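Local coordinates for formimidoylglutamase (Bacillus subtilis, PDB 3M1R) that catalyses the manganese-dependent hydrolysis of N-formimidoyl-L-glutamate to L-glutamate and formamide, a step of histidine degradation, at the interface of chains A and B and the interface of chains A and C. Coordinates in Å, arbitrary orientation; residue numbers count along the deposited sequence, not the author numbering. Chains: chain A/B/C, Formimidoylglutamase.

Contact 1: the interface of chains A and B. Residues chain A 250-251, 262-263; chain B 253, 267-268, 271, 300, 304, 307.
Two loop segments of chain A, A:Asp250–A:Gln251 and A:Pro262–A:Gly263, meet the start of helix 267-277, the first turns of helix 300-317 and the loop residue B:His253 of chain B. A:Pro262 illustrates how a small rigid ring can wedge between two helices. Its CD lies over the centre of the B:His307 imidazole, 3.6 Å from the ring centroid, in a CH-pi contact. CG meets CA of B:Ala304 at 3.8 Å, in the same helix as B:His307; toward helix 267-277, CB presses tightly on the methyl CG2 of B:Thr267 at 3.4 Å.

The polar counterpart is A:Gln251. Its CG takes the crowded position between backbone N and carbonyl carbon (chi1 61°), and the chain then runs extended past the selenomethionine B:Met300, the two sliding by in opposite directions. At the tip, the amide nitrogen NE2 donates to the backbone O of B:Met300 at 3.1 Å, approaching from above the carbonyl plane in a moderately bent bond. NE2 also meets water 1 at 2.8 Å, and this water links it to the backbone O of B:His253 and the hydroxyl OG1 of B:Thr267. Behind this bridge, the backbone N of B:Thr267 donates almost straight, though tilted from the ring plane, to ND1 of B:His253 at 3.1 Å, tying the helix start to the loop.

A:Asp250 supports the chain A side: its carboxylate OD1 accepts the backbone N of A:Gly263 at 2.7 Å and braces the two loop segments against each other. The site thus joins chains A and B in the deposited assembly, which may not be that in solution, and perhaps steadies the loop at A:Asp250, just after the metal ligands A:Asp245 and A:Asp247.

Contact 2: the interface of chains A and C. Residues chain A 32, 43, 90-93, 110, 114; chain C 9-11.
C:Leu10, in the short strand 10-11 of chain C, reaches into a pocket lined by A:Trp32, A:Ile43, A:Leu90 and A:Leu114, and shows how a terminal arm can combine an inserted apolar side chain with backbone pairing. From CB, the chain turns inward with CG anti to the backbone N (chi1 -170°). CG then lies 3.7 Å from the backbone O of A:Leu90, and the two methyls diverge from there. CD1 passes 3.6 Å from the backbone O of A:Asp92 and ends against the methyl CD1 of A:Ile43 at 3.9 Å. CD2 reaches CZ3 of A:Trp32 at 3.7 Å, the two side chains crossing at about a right angle. That indole is itself backed on one face by CG of A:Leu90. An alanine in place of C:Leu10 would probably open a gap beside A:Trp32 and A:Ile43, leaving both without their apolar mate from the arm.

Main-chain bonds set the register of this insertion. The backbone N of A:Asp92 donates to O of C:Arg11 at 2.9 Å, and N of C:Arg11 returns a bond to O of A:Asp92 at 3.0 Å, an antiparallel pairing that also places C:Leu10 opposite A:Ile93. Next to the strand, the hydroxyl OG1 of A:Thr110 touches CB of C:Phe9 at 3.4 Å and lies in the plane of the phenyl ring at its edge.

In the fold, the N-terminal arm of chain C adds to the end of strand 87-93 of chain A, beside helix 100-117, and the two-fold symmetry of the interface gives each arm a twin with the chains exchanged.

Contact 1: the interface of chains A and B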
# COMPACT_ATOMS: atom_id res chain seq x y z
N ASP A 250 12.81 18.75 0.36
CA ASP A 250 11.89 18.50 1.47
C ASP A 250 11.20 17.14 1.35
O ASP A 250 10.91 16.69 0.25
CB ASP A 250 10.81 19.58 1.51
CG ASP A 250 10.01 19.53 2.78
OD1 ASP A 250 10.48 20.11 3.78
OD2 ASP A 250 8.93 18.89 2.78
N GLN A 251 10.92 16.46 2.46
CA GLN A 251 10.31 15.13 2.34
C GLN A 251 9.00 15.22 1.55
O GLN A 251 8.65 14.29 0.83
CB GLN A 251 10.11 14.45 3.69
CG GLN A 251 9.17 15.18 4.68
CD GLN A 251 9.17 14.52 6.06
OE1 GLN A 251 9.87 13.53 6.29
NE2 GLN A 251 8.37 15.06 6.99
N PRO A 262 11.83 17.16 7.29
CA PRO A 262 11.23 18.44 6.89
C PRO A 262 12.31 19.47 6.72
O PRO A 262 13.37 19.29 7.31
CB PRO A 262 10.36 18.82 8.08
CG PRO A 262 10.61 17.77 9.16
CD PRO A 262 11.80 16.97 8.75
N GLY A 263 12.06 20.52 5.94
CA GLY A 263 12.97 21.65 5.83
C GLY A 263 13.97 21.60 4.69
O GLY A 263 15.08 22.12 4.80
N HIS B 253 2.27 18.20 4.01
CA HIS B 253 3.38 18.14 4.96
C HIS B 253 3.14 17.16 6.11
O HIS B 253 4.09 16.72 6.75
CB HIS B 253 3.70 19.53 5.52
CG HIS B 253 4.51 20.39 4.59
ND1 HIS B 253 5.61 21.10 5.00
CD2 HIS B 253 4.39 20.61 3.26
CE1 HIS B 253 6.13 21.74 3.97
NE2 HIS B 253 5.41 21.46 2.90
N THR B 267 5.96 22.75 7.61
CA THR B 267 6.74 22.29 8.76
C THR B 267 7.84 23.30 9.11
O THR B 267 8.11 23.55 10.27
CB THR B 267 7.29 20.86 8.55
OG1 THR B 267 6.23 20.01 8.09
CG2 THR B 267 7.83 20.28 9.85
N ASP B 268 8.48 23.84 8.07
CA ASP B 268 9.42 24.97 8.16
C ASP B 268 8.97 26.00 9.19
O ASP B 268 9.69 26.28 10.15
CB ASP B 268 9.49 25.74 6.81
CG ASP B 268 9.86 24.86 5.62
OD1 ASP B 268 10.67 25.32 4.79
OD2 ASP B 268 9.34 23.73 5.48
N LEU B 271 8.47 24.62 12.83
CA LEU B 271 9.72 24.35 13.52
C LEU B 271 10.27 25.65 14.11
O LEU B 271 10.60 25.72 15.30
CB LEU B 271 10.72 23.72 12.56
CG LEU B 271 10.87 22.20 12.66
CD1 LEU B 271 9.69 21.54 13.37
CD2 LEU B 271 11.08 21.60 11.31
N MSE B 300 6.74 9.93 7.68
CA MSE B 300 6.93 11.35 7.44
C MSE B 300 6.45 12.19 8.59
O MSE B 300 7.15 13.11 9.01
CB MSE B 300 6.17 11.81 6.19
CG MSE B 300 6.89 11.52 4.90
SE MSE B 300 5.76 12.15 3.39
CE MSE B 300 5.49 13.98 4.03
N ALA B 304 8.46 14.60 11.29
CA ALA B 304 8.20 16.02 11.54
C ALA B 304 7.98 16.26 13.04
O ALA B 304 8.40 17.29 13.57
CB ALA B 304 7.01 16.51 10.73
N HIS B 307 11.26 16.25 14.75
CA HIS B 307 11.95 17.52 14.53
C HIS B 307 11.35 18.66 15.34
O HIS B 307 12.06 19.56 15.78
CB HIS B 307 11.98 17.85 13.05
CG HIS B 307 13.01 17.09 12.29
ND1 HIS B 307 14.21 17.66 11.89
CD2 HIS B 307 13.04 15.81 11.85
CE1 HIS B 307 14.92 16.76 11.24
NE2 HIS B 307 14.23 15.63 11.20
O HOH W 1 6.78 17.39 6.75

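Contact 2: the interface of chains A and C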
# COMPACT_ATOMS: atom_id res chain seq x y z
N TRP A 32 22.69 3.39 -27.55
CA TRP A 32 23.99 3.76 -28.09
C TRP A 32 24.69 2.57 -28.73
O TRP A 32 24.63 1.46 -28.20
CB TRP A 32 24.87 4.33 -26.97
CG TRP A 32 26.25 4.74 -27.40
CD1 TRP A 32 26.57 5.60 -28.40
CD2 TRP A 32 27.50 4.30 -26.83
NE1 TRP A 32 27.93 5.74 -28.49
CE2 TRP A 32 28.53 4.95 -27.55
CE3 TRP A 32 27.85 3.43 -25.80
CZ2 TRP A 32 29.88 4.76 -27.26
CZ3 TRP A 32 29.19 3.24 -25.51
CH2 TRP A 32 30.19 3.90 -26.24
N ILE A 43 23.82 7.72 -18.71
CA ILE A 43 24.44 6.47 -18.25
C ILE A 43 23.92 6.09 -16.86
O ILE A 43 23.82 6.95 -15.98
CB ILE A 43 25.99 6.53 -18.25
CG1 ILE A 43 26.55 5.13 -18.02
CG2 ILE A 43 26.50 7.48 -17.17
CD1 ILE A 43 28.04 5.05 -18.15
N LEU A 90 23.91 5.31 -23.11
CA LEU A 90 25.06 4.42 -23.12
C LEU A 90 24.82 3.09 -22.38
O LEU A 90 25.55 2.13 -22.58
CB LEU A 90 26.29 5.14 -22.53
CG LEU A 90 27.03 6.21 -23.35
CD1 LEU A 90 26.11 7.05 -24.19
CD2 LEU A 90 27.89 7.09 -22.45
N GLY A 91 23.81 3.04 -21.52
CA GLY A 91 23.55 1.82 -20.78
C GLY A 91 23.88 1.94 -19.30
O GLY A 91 23.94 3.06 -18.77
N ASP A 92 24.08 0.79 -18.64
CA ASP A 92 24.32 0.74 -17.21
C ASP A 92 25.72 0.23 -16.94
O ASP A 92 26.19 -0.68 -17.61
CB ASP A 92 23.36 -0.24 -16.53
CG ASP A 92 21.95 0.29 -16.43
OD1 ASP A 92 21.74 1.52 -16.54
OD2 ASP A 92 21.04 -0.54 -16.21
N ILE A 93 26.37 0.78 -15.92
CA ILE A 93 27.64 0.23 -15.49
C ILE A 93 27.37 -1.04 -14.73
O ILE A 93 26.57 -1.06 -13.77
CB ILE A 93 28.43 1.22 -14.62
CG1 ILE A 93 28.78 2.49 -15.43
CG2 ILE A 93 29.70 0.57 -14.09
CD1 ILE A 93 29.86 3.35 -14.81
N THR A 110 35.21 2.55 -16.18
CA THR A 110 34.28 2.79 -17.27
C THR A 110 34.13 4.27 -17.58
O THR A 110 34.17 4.67 -18.74
CB THR A 110 32.88 2.21 -16.99
OG1 THR A 110 32.97 0.78 -16.84
CG2 THR A 110 31.92 2.55 -18.12
N LEU A 114 35.37 6.21 -21.07
CA LEU A 114 34.41 6.95 -21.88
C LEU A 114 34.79 8.43 -22.01
O LEU A 114 34.72 9.00 -23.10
CB LEU A 114 32.98 6.83 -21.31
CG LEU A 114 32.39 5.41 -21.37
CD1 LEU A 114 31.11 5.31 -20.54
CD2 LEU A 114 32.14 4.99 -22.81
N PHE C 9 32.82 -3.36 -18.73
CA PHE C 9 31.94 -3.17 -17.59
C PHE C 9 30.72 -2.34 -17.94
O PHE C 9 29.89 -2.05 -17.08
CB PHE C 9 32.70 -2.53 -16.44
CG PHE C 9 34.04 -3.17 -16.19
CD1 PHE C 9 35.21 -2.44 -16.33
CD2 PHE C 9 34.14 -4.50 -15.82
CE1 PHE C 9 36.44 -3.02 -16.10
CE2 PHE C 9 35.37 -5.08 -15.59
CZ PHE C 9 36.52 -4.34 -15.73
N LEU C 10 30.61 -1.97 -19.21
CA LEU C 10 29.41 -1.28 -19.67
C LEU C 10 28.46 -2.29 -20.27
O LEU C 10 28.88 -3.21 -20.96
CB LEU C 10 29.76 -0.17 -20.67
CG LEU C 10 28.65 0.82 -21.06
CD1 LEU C 10 28.07 1.50 -19.83
CD2 LEU C 10 29.17 1.84 -22.05
N ARG C 11 27.17 -2.13 -19.99
CA ARG C 11 26.17 -3.15 -20.28
C ARG C 11 24.92 -2.48 -20.82
O ARG C 11 24.70 -1.30 -20.59
CB ARG C 11 25.84 -3.85 -18.96
CG ARG C 11 25.20 -5.21 -19.06
CD ARG C 11 25.00 -5.75 -17.64
NE ARG C 11 24.59 -7.15 -17.60
CZ ARG C 11 24.45 -7.86 -16.49
NH1 ARG C 11 24.69 -7.30 -15.31
NH2 ARG C 11 24.07 -9.13 -16.56

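About 37 Å separates the centres of contact 1 and contact 2, and they use different elements of chain A: loop segments near residues 250 and 262 in the first, strand 87-93, helix 100-117, A:Trp32 and A:Ile43 of strand 39-45 in the second. No residue position is common to both. Contact 1 belongs to an interface that is not an exact two-fold, whereas contact 2 lies in a two-fold one with reciprocal arms. One subunit can therefore engage two neighbours at once, and combining the two kinds of junction is consistent with the six-subunit deposited assembly, although the coordinates alone do not establish the oligomer in solution.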